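Local structure of 7,8-dihydro-6-hydroxymethylpterin pyrophosphokinase-dihydropteroate synthase (6JWY) at residues Pro477-Asp482 with Asp496-Leu501; Ser505-Asn510 with Tyr524-Met529. The protein probably catalyses two successive steps of folate biosynthesis, pyrophosphorylation of 6-hydroxymethyl-7,8-dihydropterin by ATP and condensation of the product with 4-aminobenzoate to 7,8-dihydropteroate. The protein carries 1 engineered substitution. All blocks are in the same frame, centred on the assembly; numbering follows the deposited sequence.

Contact 1 of 2, residues Pro477-Asp482 with Asp496-Leu501; sequences PIISID and DLVDIL. With CKL (4-[(2-azanyl-4-oxidanylidene-7,8-dihydro-3~{H}-pteridin-6-yl)methylamino]-~{N}-(5,6-dimethoxypyrimidin-4-yl)benzenesulfonamide), chain C.
Asp499 reaches across to the start of strand 478-482 and ties it to the chain that leads into strand 500-503. Its CB lies 3.5 Å from Ile479 O and also rests against Ile478 CG2. Its CG stands anti to its own carbonyl carbon (chi1 -50°), which sets OD2 beside Ile479 N and Ile478 CA. At the tip, OD2 accepts the N-H of Ile479, N to OD2 2.8 Å, through its anti lone pair. The bond is fairly straight, 162° at the hydrogen. The same OD2 takes a bond from a water that also donates to Pro477 O. OD1 has a long, weak ion pair with Lys379 NZ.

Ile479 O receives two backbone donors. The N-H of Ile500 lies in its carbonyl plane, while the N-H of Asp499 is tilted 18° from it, with Asp499 N 2.7 Å from the oxygen. Further along, Ile481 N bonds to Ile500 O at 3.0 Å, as in a regular parallel pair.

The side chains pack on both faces. Ile478 CG2 meets Ile500 CD1 at 3.6 Å, and Ser480 CB meets Ile500 CB at 3.5 Å. On the other face Val498 CG1 lies 3.8 Å from Ile481 CG2. It also touches CG2 of Ile479. At the strand's C-terminal end Asp482 OD2 accepts a hydrogen bond from N10 of the bound pterin-sulfonamide CKL at 2.6 Å.

Asp496, with positive phi, is the C-prime residue of the Schellman motif that ends helix 486-494. Strand 478-482, this helix and the parallel strand 500-503 form a beta-alpha-beta crossover of the pterin-binding TIM barrel. Ile481 packs on Phe489 and Cys492 of that helix and on Val452 of helix 448-464. Strand 428-432 pairs with the other edge of strand 478-482.

Contact 2 of 2, residues Ser505-Asn510 with Tyr524-Met529; sequences SACTNN and YSVVLM. With CKL (4-[(2-azanyl-4-oxidanylidene-7,8-dihydro-3~{H}-pteridin-6-yl)methylamino]-~{N}-(5,6-dimethoxypyrimidin-4-yl)benzenesulfonamide), chain C.
Ala506 and Cys507 press on strand 525-529 through apolar contacts, with no hydrogen bond between the two segments. Leu528 CD2 lies 3.7 Å from Ala506 CA. Ala506 CB is 4.0 Å from Leu528 CB. Ala506 CB also sits 3.4 Å from Met529 O. Cys507 SG, held anti to its carbonyl carbon (chi1 -64°), meets Leu528 CD2 at 3.9 Å and Val526 CG2 at 4.0 Å.

A type I' turn from Ser505 to Thr508 presents these two residues. Ser505 O takes both Thr508 N and Thr508 OG1, the latter at 2.7 Å. Ser505 OG accepts Asn509 N and is also hydrogen-bonded to Asp503, which holds Cys507 N as well. Ala506 O bonds to Arg558.

Met529 bends at its end and sets SD over the face of the CKL pterin, 3.4 Å from N3. Val527 CG1 approaches the exocyclic amino nitrogen N11 on the same pterin at 3.7 Å.

The turn follows strand 500-503, and Cys507 also packs on Leu501 of that strand. Helix 547-564 adds Tyr554 against Ala506 and Leu562 against Val526. Strand 525-529 runs between strands 500-503 and 572-575 in the parallel barrel sheet.

Contacts 1 and 2 follow each other along the chain, with centres about 13 Å apart. They meet where strands 500-503 and 525-529 run side by side. Leu501 O is 2.9 Å from Val527 N, and Leu501 N is 3.0 Å from Ser525 O, both probable hydrogen bonds. Asp499 O also packs against Tyr524 CD1. Both contacts reach CKL, a pterin-sulfonamide conjugate. Residues 477-482 supply a hydrogen bond from Asp482, whereas residues 524-529 give packing from Met529 and Val527. Asn502, on the strand between, bonds to the ligand too, as do Asp575, Lys609 and Arg610. Four neighbouring strands, 478-482, 500-503, 525-529 and 572-575, thus contribute to one pterin pocket.

Contact 1 of 2, residues Pro477-Asp482 with Asp496-Leu501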
loop_
_atom_site.group_PDB
_atom_site.type_symbol
_atom_site.label_atom_id
_atom_site.label_comp_id
_atom_site.label_asym_id
_atom_site.label_seq_id
_atom_site.Cartn_x
_atom_site.Cartn_y
_atom_site.Cartn_z
ATOM N N PRO A 477 19.285 -13.911 -17.866
ATOM C CA PRO A 477 19.219 -13.393 -16.507
ATOM C C PRO A 477 20.547 -12.734 -16.165
ATOM O O PRO A 477 21.598 -13.065 -16.730
ATOM C CB PRO A 477 19.015 -14.633 -15.630
ATOM C CG PRO A 477 19.566 -15.768 -16.481
ATOM C CD PRO A 477 19.291 -15.382 -17.924
ATOM N N ILE A 478 20.430 -11.760 -15.261
ATOM C CA ILE A 478 21.543 -11.216 -14.517
ATOM C C ILE A 478 21.943 -12.286 -13.509
ATOM O O ILE A 478 21.073 -12.980 -12.976
ATOM C CB ILE A 478 21.085 -9.893 -13.882
ATOM C CG1 ILE A 478 20.746 -8.863 -14.968
ATOM C CG2 ILE A 478 22.114 -9.379 -12.888
ATOM C CD1 ILE A 478 19.732 -7.832 -14.532
ATOM N N ILE A 479 23.261 -12.456 -13.332
ATOM C CA ILE A 479 23.806 -13.493 -12.472
ATOM C C ILE A 479 24.516 -12.804 -11.310
ATOM O O ILE A 479 25.412 -11.960 -11.500
ATOM C CB ILE A 479 24.779 -14.430 -13.238
ATOM C CG1 ILE A 479 24.198 -14.996 -14.540
ATOM C CG2 ILE A 479 25.316 -15.530 -12.345
ATOM C CD1 ILE A 479 23.212 -16.142 -14.344
ATOM N N SER A 480 24.088 -13.183 -10.105
ATOM C CA SER A 480 24.787 -12.745 -8.922
ATOM C C SER A 480 25.368 -13.969 -8.226
ATOM O O SER A 480 24.739 -15.029 -8.192
ATOM C CB SER A 480 23.899 -11.877 -8.050
ATOM O OG SER A 480 23.399 -12.546 -6.895
ATOM N N ILE A 481 26.586 -13.803 -7.709
ATOM C CA ILE A 481 27.216 -14.835 -6.909
ATOM C C ILE A 481 27.258 -14.411 -5.439
ATOM O O ILE A 481 27.803 -13.366 -5.085
ATOM C CB ILE A 481 28.597 -15.245 -7.472
ATOM C CG1 ILE A 481 29.186 -16.413 -6.664
ATOM C CG2 ILE A 481 29.534 -14.048 -7.590
ATOM C CD1 ILE A 481 30.429 -17.000 -7.218
ATOM N N ASP A 482 26.666 -15.262 -4.589
ATOM C CA ASP A 482 26.573 -15.044 -3.159
ATOM C C ASP A 482 27.875 -15.549 -2.547
ATOM O O ASP A 482 27.967 -16.727 -2.197
ATOM C CB ASP A 482 25.403 -15.845 -2.597
ATOM C CG ASP A 482 25.057 -15.538 -1.155
ATOM O OD1 ASP A 482 25.963 -15.126 -0.389
ATOM O OD2 ASP A 482 23.882 -15.735 -0.791
ATOM N N ASP A 496 34.100 -14.090 -17.283
ATOM C CA ASP A 496 32.812 -13.448 -17.511
ATOM C C ASP A 496 31.656 -14.372 -17.114
ATOM O O ASP A 496 30.849 -14.765 -17.953
ATOM C CB ASP A 496 32.738 -12.850 -18.917
ATOM C CG ASP A 496 33.842 -11.833 -19.198
ATOM O OD1 ASP A 496 34.134 -10.992 -18.307
ATOM O OD2 ASP A 496 34.422 -11.882 -20.304
ATOM N N LEU A 497 31.564 -14.706 -15.823
ATOM C CA LEU A 497 30.615 -15.701 -15.364
ATOM C C LEU A 497 29.496 -15.059 -14.546
ATOM O O LEU A 497 28.477 -15.701 -14.298
ATOM C CB LEU A 497 31.353 -16.738 -14.505
ATOM C CG LEU A 497 32.331 -17.691 -15.201
ATOM C CD1 LEU A 497 32.770 -18.811 -14.252
ATOM C CD2 LEU A 497 31.749 -18.270 -16.468
ATOM N N VAL A 498 29.700 -13.823 -14.064
ATOM C CA VAL A 498 28.746 -13.198 -13.148
ATOM C C VAL A 498 28.630 -11.712 -13.455
ATOM O O VAL A 498 29.494 -11.148 -14.134
ATOM C CB VAL A 498 29.152 -13.398 -11.681
ATOM C CG1 VAL A 498 29.106 -14.859 -11.272
ATOM C CG2 VAL A 498 30.521 -12.803 -11.410
ATOM N N ASP A 499 27.541 -11.104 -12.955
ATOM C CA ASP A 499 27.336 -9.674 -13.105
ATOM C C ASP A 499 27.448 -8.951 -11.757
ATOM O O ASP A 499 27.915 -7.804 -11.735
ATOM C CB ASP A 499 25.999 -9.380 -13.778
ATOM C CG ASP A 499 25.812 -10.182 -15.053
ATOM O OD1 ASP A 499 26.598 -9.946 -15.990
ATOM O OD2 ASP A 499 24.865 -11.055 -15.092
ATOM N N ILE A 500 27.029 -9.623 -10.656
ATOM C CA ILE A 500 26.845 -8.971 -9.368
ATOM C C ILE A 500 27.529 -9.778 -8.271
ATOM O O ILE A 500 27.391 -11.005 -8.216
ATOM C CB ILE A 500 25.346 -8.805 -9.047
ATOM C CG1 ILE A 500 24.641 -7.855 -10.031
ATOM C CG2 ILE A 500 25.123 -8.411 -7.581
ATOM C CD1 ILE A 500 23.136 -7.739 -9.815
ATOM N N LEU A 501 28.205 -9.062 -7.362
ATOM C CA LEU A 501 28.672 -9.667 -6.127
ATOM C C LEU A 501 27.604 -9.462 -5.059
ATOM O O LEU A 501 27.221 -8.327 -4.780
ATOM C CB LEU A 501 29.984 -8.970 -5.729
ATOM C CG LEU A 501 30.471 -9.247 -4.306
ATOM C CD1 LEU A 501 30.827 -10.724 -4.136
ATOM C CD2 LEU A 501 31.636 -8.329 -3.934
HETATM C C2 CKL C . 21.463 -11.676 0.719
HETATM C C4 CKL C . 19.933 -12.490 2.328
HETATM C C5 CKL C . 20.508 -13.840 2.261
HETATM C C6 CKL C . 21.639 -13.958 1.323
HETATM O O24 CKL C . 16.783 -17.483 10.219
HETATM S S21 CKL C . 16.951 -18.590 9.302
HETATM O O23 CKL C . 15.639 -18.942 8.866
HETATM N N22 CKL C . 17.582 -19.967 9.892
HETATM C C25 CKL C . 18.154 -20.126 11.113
HETATM C C30 CKL C . 18.591 -21.392 11.484
HETATM O O31 CKL C . 18.454 -22.462 10.633
HETATM C C32 CKL C . 19.541 -22.877 9.800
HETATM C C29 CKL C . 19.153 -21.559 12.739
HETATM O O33 CKL C . 19.590 -22.803 13.139
HETATM C C34 CKL C . 19.384 -23.287 14.477
HETATM N N28 CKL C . 19.273 -20.482 13.556
HETATM C C27 CKL C . 18.848 -19.262 13.178
HETATM N N26 CKL C . 18.288 -19.080 11.974
HETATM C C18 CKL C . 17.987 -18.196 8.136
HETATM C C17 CKL C . 17.975 -18.946 6.958
HETATM C C16 CKL C . 18.870 -18.628 5.945
HETATM C C19 CKL C . 18.913 -17.153 8.305
HETATM C C20 CKL C . 19.808 -16.840 7.280
HETATM C C15 CKL C . 19.770 -17.568 6.084
HETATM N N14 CKL C . 20.637 -17.250 5.061
HETATM C C13 CKL C . 20.434 -17.434 3.616
HETATM C C8 CKL C . 20.740 -16.134 2.883
HETATM C C9 CKL C . 21.875 -16.294 1.943
HETATM N N10 CKL C . 22.250 -15.131 1.204
HETATM N N1 CKL C . 22.064 -12.887 0.576
HETATM N N7 CKL C . 20.077 -14.918 3.007
HETATM O O12 CKL C . 18.960 -12.270 3.084
HETATM N N3 CKL C . 20.446 -11.494 1.575
HETATM N N11 CKL C . 21.916 -10.615 0.026
HETATM O O HOH W 1 23.849 -12.201 -17.490
#

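Contact 2 of 2, residues Ser505-Asn510 with Tyr524-Met529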
loop_
_atom_site.group_PDB
_atom_site.type_symbol
_atom_site.label_atom_id
_atom_site.label_comp_id
_atom_site.label_asym_id
_atom_site.label_seq_id
_atom_site.Cartn_x
_atom_site.Cartn_y
_atom_site.Cartn_z
ATOM N N SER A 505 28.829 -9.886 3.844
ATOM C CA SER A 505 29.549 -9.222 4.920
ATOM C C SER A 505 29.674 -7.726 4.610
ATOM O O SER A 505 30.336 -6.960 5.334
ATOM C CB SER A 505 30.885 -9.860 5.146
ATOM O OG SER A 505 31.849 -9.323 4.254
ATOM N N ALA A 506 29.039 -7.328 3.500
ATOM C CA ALA A 506 29.086 -5.951 3.030
ATOM C C ALA A 506 30.538 -5.586 2.708
ATOM O O ALA A 506 30.979 -4.463 2.913
ATOM C CB ALA A 506 28.386 -5.003 4.001
ATOM N N CYS A 507 31.269 -6.556 2.163
ATOM C CA CYS A 507 32.652 -6.366 1.755
ATOM C C CYS A 507 33.550 -6.069 2.963
ATOM O O CYS A 507 34.620 -5.499 2.789
ATOM C CB CYS A 507 32.741 -5.265 0.701
ATOM S SG CYS A 507 31.864 -5.686 -0.835
ATOM N N THR A 508 33.114 -6.420 4.187
ATOM C CA THR A 508 33.945 -6.161 5.360
ATOM C C THR A 508 34.883 -7.333 5.619
ATOM O O THR A 508 35.899 -7.158 6.286
ATOM C CB THR A 508 33.172 -5.922 6.664
ATOM O OG1 THR A 508 32.456 -7.101 7.076
ATOM C CG2 THR A 508 32.334 -4.653 6.664
ATOM N N ASN A 509 34.540 -8.521 5.095
ATOM C CA ASN A 509 35.356 -9.698 5.308
ATOM C C ASN A 509 36.700 -9.541 4.612
ATOM O O ASN A 509 37.746 -9.760 5.213
ATOM C CB ASN A 509 34.661 -10.997 4.914
ATOM C CG ASN A 509 35.179 -12.144 5.760
ATOM O OD1 ASN A 509 34.702 -12.379 6.878
ATOM N ND2 ASN A 509 36.203 -12.816 5.277
ATOM N N ASN A 510 36.666 -9.225 3.321
ATOM C CA ASN A 510 37.880 -8.955 2.576
ATOM C C ASN A 510 37.593 -7.808 1.611
ATOM O O ASN A 510 37.214 -8.001 0.459
ATOM C CB ASN A 510 38.457 -10.199 1.909
ATOM C CG ASN A 510 39.778 -9.926 1.213
ATOM O OD1 ASN A 510 40.381 -8.860 1.348
ATOM N ND2 ASN A 510 40.259 -10.899 0.469
ATOM N N TYR A 524 31.147 -3.587 -11.866
ATOM C CA TYR A 524 30.203 -4.600 -11.420
ATOM C C TYR A 524 29.383 -4.039 -10.260
ATOM O O TYR A 524 29.900 -3.281 -9.453
ATOM C CB TYR A 524 30.974 -5.860 -11.016
ATOM C CG TYR A 524 31.681 -6.554 -12.150
ATOM C CD1 TYR A 524 30.989 -7.432 -12.977
ATOM C CD2 TYR A 524 33.036 -6.357 -12.398
ATOM C CE1 TYR A 524 31.623 -8.093 -14.019
ATOM C CE2 TYR A 524 33.682 -7.010 -13.439
ATOM C CZ TYR A 524 32.973 -7.882 -14.259
ATOM O OH TYR A 524 33.575 -8.551 -15.302
ATOM N N SER A 525 28.114 -4.426 -10.167
ATOM C CA SER A 525 27.236 -4.035 -9.066
ATOM C C SER A 525 27.408 -5.017 -7.908
ATOM O O SER A 525 27.876 -6.148 -8.106
ATOM C CB SER A 525 25.781 -4.020 -9.483
ATOM O OG SER A 525 25.563 -3.151 -10.577
ATOM N N VAL A 526 26.920 -4.599 -6.729
ATOM C CA VAL A 526 27.198 -5.283 -5.490
ATOM C C VAL A 526 26.007 -5.072 -4.564
ATOM O O VAL A 526 25.494 -3.952 -4.476
ATOM C CB VAL A 526 28.479 -4.658 -4.900
ATOM C CG1 VAL A 526 28.358 -3.143 -4.748
ATOM C CG2 VAL A 526 28.960 -5.337 -3.617
ATOM N N VAL A 527 25.618 -6.141 -3.853
ATOM C CA VAL A 527 24.664 -6.124 -2.755
ATOM C C VAL A 527 25.440 -6.087 -1.440
ATOM O O VAL A 527 26.219 -6.984 -1.186
ATOM C CB VAL A 527 23.802 -7.401 -2.780
ATOM C CG1 VAL A 527 22.768 -7.427 -1.667
ATOM C CG2 VAL A 527 23.129 -7.560 -4.112
ATOM N N LEU A 528 25.183 -5.090 -0.583
ATOM C CA LEU A 528 25.830 -4.997 0.718
ATOM C C LEU A 528 24.786 -5.373 1.752
ATOM O O LEU A 528 23.791 -4.692 1.876
ATOM C CB LEU A 528 26.214 -3.533 0.960
ATOM C CG LEU A 528 27.274 -2.920 0.044
ATOM C CD1 LEU A 528 27.525 -1.448 0.413
ATOM C CD2 LEU A 528 28.580 -3.735 0.056
ATOM N N MET A 529 25.016 -6.430 2.518
ATOM C CA MET A 529 24.010 -6.883 3.472
ATOM C C MET A 529 24.511 -6.667 4.904
ATOM O O MET A 529 25.703 -6.758 5.163
ATOM C CB MET A 529 23.713 -8.376 3.256
ATOM C CG MET A 529 22.499 -8.851 4.010
ATOM S SD MET A 529 22.484 -10.635 4.216
ATOM C CE MET A 529 23.634 -10.887 5.578
HETATM C C2 CKL C . 21.463 -11.676 0.719
HETATM C C4 CKL C . 19.933 -12.490 2.328
HETATM C C5 CKL C . 20.508 -13.840 2.261
HETATM C C6 CKL C . 21.639 -13.958 1.323
HETATM O O24 CKL C . 16.783 -17.483 10.219
HETATM S S21 CKL C . 16.951 -18.590 9.302
HETATM O O23 CKL C . 15.639 -18.942 8.866
HETATM N N22 CKL C . 17.582 -19.967 9.892
HETATM C C25 CKL C . 18.154 -20.126 11.113
HETATM C C30 CKL C . 18.591 -21.392 11.484
HETATM O O31 CKL C . 18.454 -22.462 10.633
HETATM C C32 CKL C . 19.541 -22.877 9.800
HETATM C C29 CKL C . 19.153 -21.559 12.739
HETATM O O33 CKL C . 19.590 -22.803 13.139
HETATM C C34 CKL C . 19.384 -23.287 14.477
HETATM N N28 CKL C . 19.273 -20.482 13.556
HETATM C C27 CKL C . 18.848 -19.262 13.178
HETATM N N26 CKL C . 18.288 -19.080 11.974
HETATM C C18 CKL C . 17.987 -18.196 8.136
HETATM C C17 CKL C . 17.975 -18.946 6.958
HETATM C C16 CKL C . 18.870 -18.628 5.945
HETATM C C19 CKL C . 18.913 -17.153 8.305
HETATM C C20 CKL C . 19.808 -16.840 7.280
HETATM C C15 CKL C . 19.770 -17.568 6.084
HETATM N N14 CKL C . 20.637 -17.250 5.061
HETATM C C13 CKL C . 20.434 -17.434 3.616
HETATM C C8 CKL C . 20.740 -16.134 2.883
HETATM C C9 CKL C . 21.875 -16.294 1.943
HETATM N N10 CKL C . 22.250 -15.131 1.204
HETATM N N1 CKL C . 22.064 -12.887 0.576
HETATM N N7 CKL C . 20.077 -14.918 3.007
HETATM O O12 CKL C . 18.960 -12.270 3.084
HETATM N N3 CKL C . 20.446 -11.494 1.575
HETATM N N11 CKL C . 21.916 -10.615 0.026
#